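Local coordinates for adenosine deaminase (Burkholderia ambifaria, PDB 4GXW), which binds zinc and probably hydrolytically deaminates a purine such as adenosine or adenine, at residues W280-P290 against L316-T324. Residues are numbered along the deposited sequence; the frame is centred on the assembly and turned at random. Where two conformers were deposited one is given.
Sequences WAERHPMRKMP and LMFSHFGFT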
# COMPACT_ATOMS: atom_id res chain seq x y z
N TRP A 280 -2.74 21.50 1.64
CA TRP A 280 -2.41 20.07 1.57
C TRP A 280 -2.37 19.53 0.14
O TRP A 280 -1.35 18.96 -0.28
CB TRP A 280 -3.37 19.26 2.45
CG TRP A 280 -3.29 17.78 2.21
CD1 TRP A 280 -2.34 16.93 2.68
CD2 TRP A 280 -4.20 16.99 1.45
NE1 TRP A 280 -2.60 15.65 2.25
CE2 TRP A 280 -3.74 15.66 1.49
CE3 TRP A 280 -5.37 17.27 0.73
CZ2 TRP A 280 -4.41 14.61 0.85
CZ3 TRP A 280 -6.03 16.24 0.09
CH2 TRP A 280 -5.54 14.92 0.15
N ALA A 281 -3.44 19.70 -0.61
CA ALA A 281 -3.49 19.19 -1.98
C ALA A 281 -2.45 19.88 -2.86
O ALA A 281 -1.84 19.25 -3.73
CB ALA A 281 -4.87 19.35 -2.57
N GLU A 282 -2.26 21.17 -2.64
CA GLU A 282 -1.34 21.97 -3.44
C GLU A 282 0.14 21.64 -3.22
O GLU A 282 0.93 21.65 -4.17
CB GLU A 282 -1.56 23.45 -3.15
CG GLU A 282 -2.84 23.99 -3.74
CD GLU A 282 -2.78 24.01 -5.25
OE1 GLU A 282 -1.75 24.47 -5.79
OE2 GLU A 282 -3.76 23.57 -5.89
N ARG A 283 0.50 21.35 -1.98
CA ARG A 283 1.91 21.24 -1.60
C ARG A 283 2.41 19.82 -1.36
O ARG A 283 3.59 19.61 -1.08
CB ARG A 283 2.21 22.10 -0.38
CG ARG A 283 2.15 23.59 -0.66
CD ARG A 283 3.03 23.97 -1.85
NE ARG A 283 4.41 23.53 -1.68
CZ ARG A 283 5.35 24.25 -1.07
NH1 ARG A 283 5.06 25.45 -0.58
NH2 ARG A 283 6.58 23.77 -0.95
N HIS A 284 1.52 18.85 -1.47
CA HIS A 284 1.91 17.45 -1.37
C HIS A 284 2.93 17.12 -2.47
O HIS A 284 2.64 17.31 -3.64
CB HIS A 284 0.69 16.56 -1.53
CG HIS A 284 0.85 15.20 -0.95
ND1 HIS A 284 1.90 14.36 -1.28
CD2 HIS A 284 0.07 14.51 -0.09
CE1 HIS A 284 1.76 13.22 -0.63
NE2 HIS A 284 0.66 13.29 0.11
N PRO A 285 4.11 16.62 -2.09
CA PRO A 285 5.12 16.33 -3.12
C PRO A 285 4.66 15.33 -4.17
O PRO A 285 5.16 15.38 -5.30
CB PRO A 285 6.28 15.73 -2.31
CG PRO A 285 6.14 16.32 -0.96
CD PRO A 285 4.65 16.47 -0.72
N MET A 286 3.74 14.44 -3.83
CA MET A 286 3.19 13.49 -4.79
C MET A 286 2.68 14.19 -6.05
O MET A 286 2.84 13.68 -7.16
CB MET A 286 2.06 12.67 -4.15
CG MET A 286 1.37 11.68 -5.08
SD MET A 286 -0.08 10.91 -4.32
CE MET A 286 -1.19 12.31 -4.20
N ARG A 287 2.10 15.38 -5.87
CA ARG A 287 1.52 16.12 -6.98
C ARG A 287 2.56 16.44 -8.07
O ARG A 287 2.21 16.51 -9.26
CB ARG A 287 0.88 17.41 -6.46
CG ARG A 287 0.04 18.18 -7.46
CD ARG A 287 -0.35 19.55 -6.92
NE ARG A 287 -1.32 20.21 -7.78
CZ ARG A 287 -2.63 20.17 -7.56
NH1 ARG A 287 -3.47 20.78 -8.39
NH2 ARG A 287 -3.10 19.53 -6.50
N LYS A 288 3.81 16.61 -7.66
CA LYS A 288 4.89 17.02 -8.56
C LYS A 288 5.65 15.85 -9.16
O LYS A 288 6.44 16.04 -10.08
CB LYS A 288 5.91 17.89 -7.81
CG LYS A 288 5.36 19.09 -7.07
CD LYS A 288 6.45 19.66 -6.15
CE LYS A 288 6.06 20.99 -5.51
NZ LYS A 288 5.17 20.81 -4.33
N MET A 289 5.45 14.64 -8.64
CA MET A 289 6.31 13.53 -9.05
C MET A 289 6.24 13.15 -10.55
O MET A 289 7.29 12.99 -11.19
CB MET A 289 6.15 12.32 -8.11
CG MET A 289 6.72 12.57 -6.71
SD MET A 289 6.25 11.35 -5.48
CE MET A 289 7.42 10.03 -5.80
N PRO A 290 5.03 13.03 -11.12
CA PRO A 290 4.98 12.68 -12.55
C PRO A 290 5.63 13.73 -13.46
O PRO A 290 6.27 13.38 -14.45
CB PRO A 290 3.47 12.54 -12.82
CG PRO A 290 2.90 12.14 -11.48
CD PRO A 290 3.70 12.97 -10.50
N LEU A 316 -9.18 10.37 -5.58
CA LEU A 316 -8.44 11.50 -5.02
C LEU A 316 -7.38 12.05 -5.97
O LEU A 316 -7.14 13.26 -6.00
CB LEU A 316 -7.79 11.11 -3.69
CG LEU A 316 -8.74 10.93 -2.50
CD1 LEU A 316 -7.97 10.44 -1.28
CD2 LEU A 316 -9.48 12.22 -2.19
N MET A 317 -6.73 11.18 -6.73
CA MET A 317 -5.73 11.64 -7.69
C MET A 317 -6.34 12.62 -8.70
O MET A 317 -5.71 13.61 -9.08
CB MET A 317 -5.12 10.44 -8.43
CG MET A 317 -4.50 9.41 -7.51
SD MET A 317 -3.12 10.01 -6.52
CE MET A 317 -1.80 9.97 -7.72
N PHE A 318 -7.57 12.33 -9.11
CA PHE A 318 -8.33 13.14 -10.05
C PHE A 318 -8.99 14.35 -9.37
O PHE A 318 -8.94 15.47 -9.89
CB PHE A 318 -9.38 12.25 -10.72
CG PHE A 318 -10.26 12.96 -11.73
CD1 PHE A 318 -9.88 13.02 -13.06
CD2 PHE A 318 -11.46 13.53 -11.35
CE1 PHE A 318 -10.69 13.66 -13.99
CE2 PHE A 318 -12.27 14.16 -12.27
CZ PHE A 318 -11.88 14.23 -13.60
N SER A 319 -9.61 14.15 -8.21
CA SER A 319 -10.41 15.21 -7.61
C SER A 319 -9.57 16.28 -6.91
O SER A 319 -9.96 17.44 -6.86
CB SER A 319 -11.41 14.63 -6.60
OG SER A 319 -10.74 13.98 -5.54
N HIS A 320 -8.44 15.88 -6.34
CA HIS A 320 -7.64 16.79 -5.51
C HIS A 320 -6.26 17.11 -6.07
O HIS A 320 -5.75 18.21 -5.84
CB HIS A 320 -7.47 16.23 -4.10
CG HIS A 320 -8.70 16.29 -3.26
ND1 HIS A 320 -9.83 15.54 -3.52
CD2 HIS A 320 -8.98 17.00 -2.14
CE1 HIS A 320 -10.75 15.79 -2.61
NE2 HIS A 320 -10.26 16.68 -1.75
N PHE A 321 -5.66 16.18 -6.80
CA PHE A 321 -4.26 16.33 -7.17
C PHE A 321 -4.00 16.73 -8.63
O PHE A 321 -2.85 16.75 -9.07
CB PHE A 321 -3.46 15.11 -6.71
CG PHE A 321 -3.38 15.00 -5.22
CD1 PHE A 321 -2.53 15.82 -4.51
CD2 PHE A 321 -4.20 14.12 -4.52
CE1 PHE A 321 -2.47 15.76 -3.13
CE2 PHE A 321 -4.15 14.05 -3.14
CZ PHE A 321 -3.27 14.86 -2.44
N GLY A 322 -5.07 17.07 -9.34
CA GLY A 322 -4.95 17.63 -10.67
C GLY A 322 -4.58 16.66 -11.77
O GLY A 322 -4.20 17.09 -12.86
N PHE A 323 -4.68 15.37 -11.52
CA PHE A 323 -4.32 14.40 -12.55
C PHE A 323 -5.49 14.12 -13.46
O PHE A 323 -6.62 13.95 -13.00
CB PHE A 323 -3.76 13.13 -11.91
CG PHE A 323 -2.46 13.36 -11.19
CD1 PHE A 323 -1.35 13.83 -11.88
CD2 PHE A 323 -2.36 13.14 -9.83
CE1 PHE A 323 -0.15 14.06 -11.22
CE2 PHE A 323 -1.16 13.35 -9.16
CZ PHE A 323 -0.05 13.82 -9.87
N THR A 324 -5.22 14.08 -14.76
CA THR A 324 -6.26 13.87 -15.75
C THR A 324 -6.56 12.39 -15.96
O THR A 324 -5.83 11.52 -15.46
CB THR A 324 -5.83 14.41 -17.11
OG1 THR A 324 -4.69 13.68 -17.56
CG2 THR A 324 -5.50 15.91 -17.01
O HOH W 1 -0.50 17.32 -10.70
O HOH W 2 -5.93 20.97 -7.95
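Phe321 pushes its ring between Trp280, His284 and Met286. Its edge meets the face of the Trp280 six-membered ring, with Phe321 CZ 3.4 Å from Trp280 CH2 and the planes at 71°. This is a T-shaped pair. A second, offset one forms where the edge of Phe321 turns toward the face of His284. In one of its two conformers, Met286 places CE over the centre of the Phe321 ring in a CH-pi contact, 3.4 Å from the centroid. In that conformer the chain runs straight to SD and then bends at chi3 (68°), which brings the methyl between SD and the ring. Met317 SD touches the same methyl at 3.8 Å. His320 CD2 adds to the aromatic cluster at the edge of the Trp280 ring.

The fold is the TIM-barrel amidohydrolase type. Here 280-290, which begins with the short helix 280-283, packs on the end of helix 310-319 and the turn beyond it. The zinc ligands are His35, His37, His216 and Asp301; none belongs to this cluster, and the His284 side chain is about 12 Å from the metal.

Arg287 joins the two backbones. Its chain is extended from CG to NE, and NH2 donates to His320 O at 3.0 Å, on a lone pair in the carbonyl plane. NH2 also donates to Ala281 O at 3.1 Å, from above that carbonyl plane. Phe321 O lies over one guanidinium face. A water bridges Arg287 O and Phe321 O. Further along, Pro290 CG rests 3.6 Å from Phe323 CE1. Phe331 of helix 325-338 touches Pro290 and packs edge-to-face with Phe323.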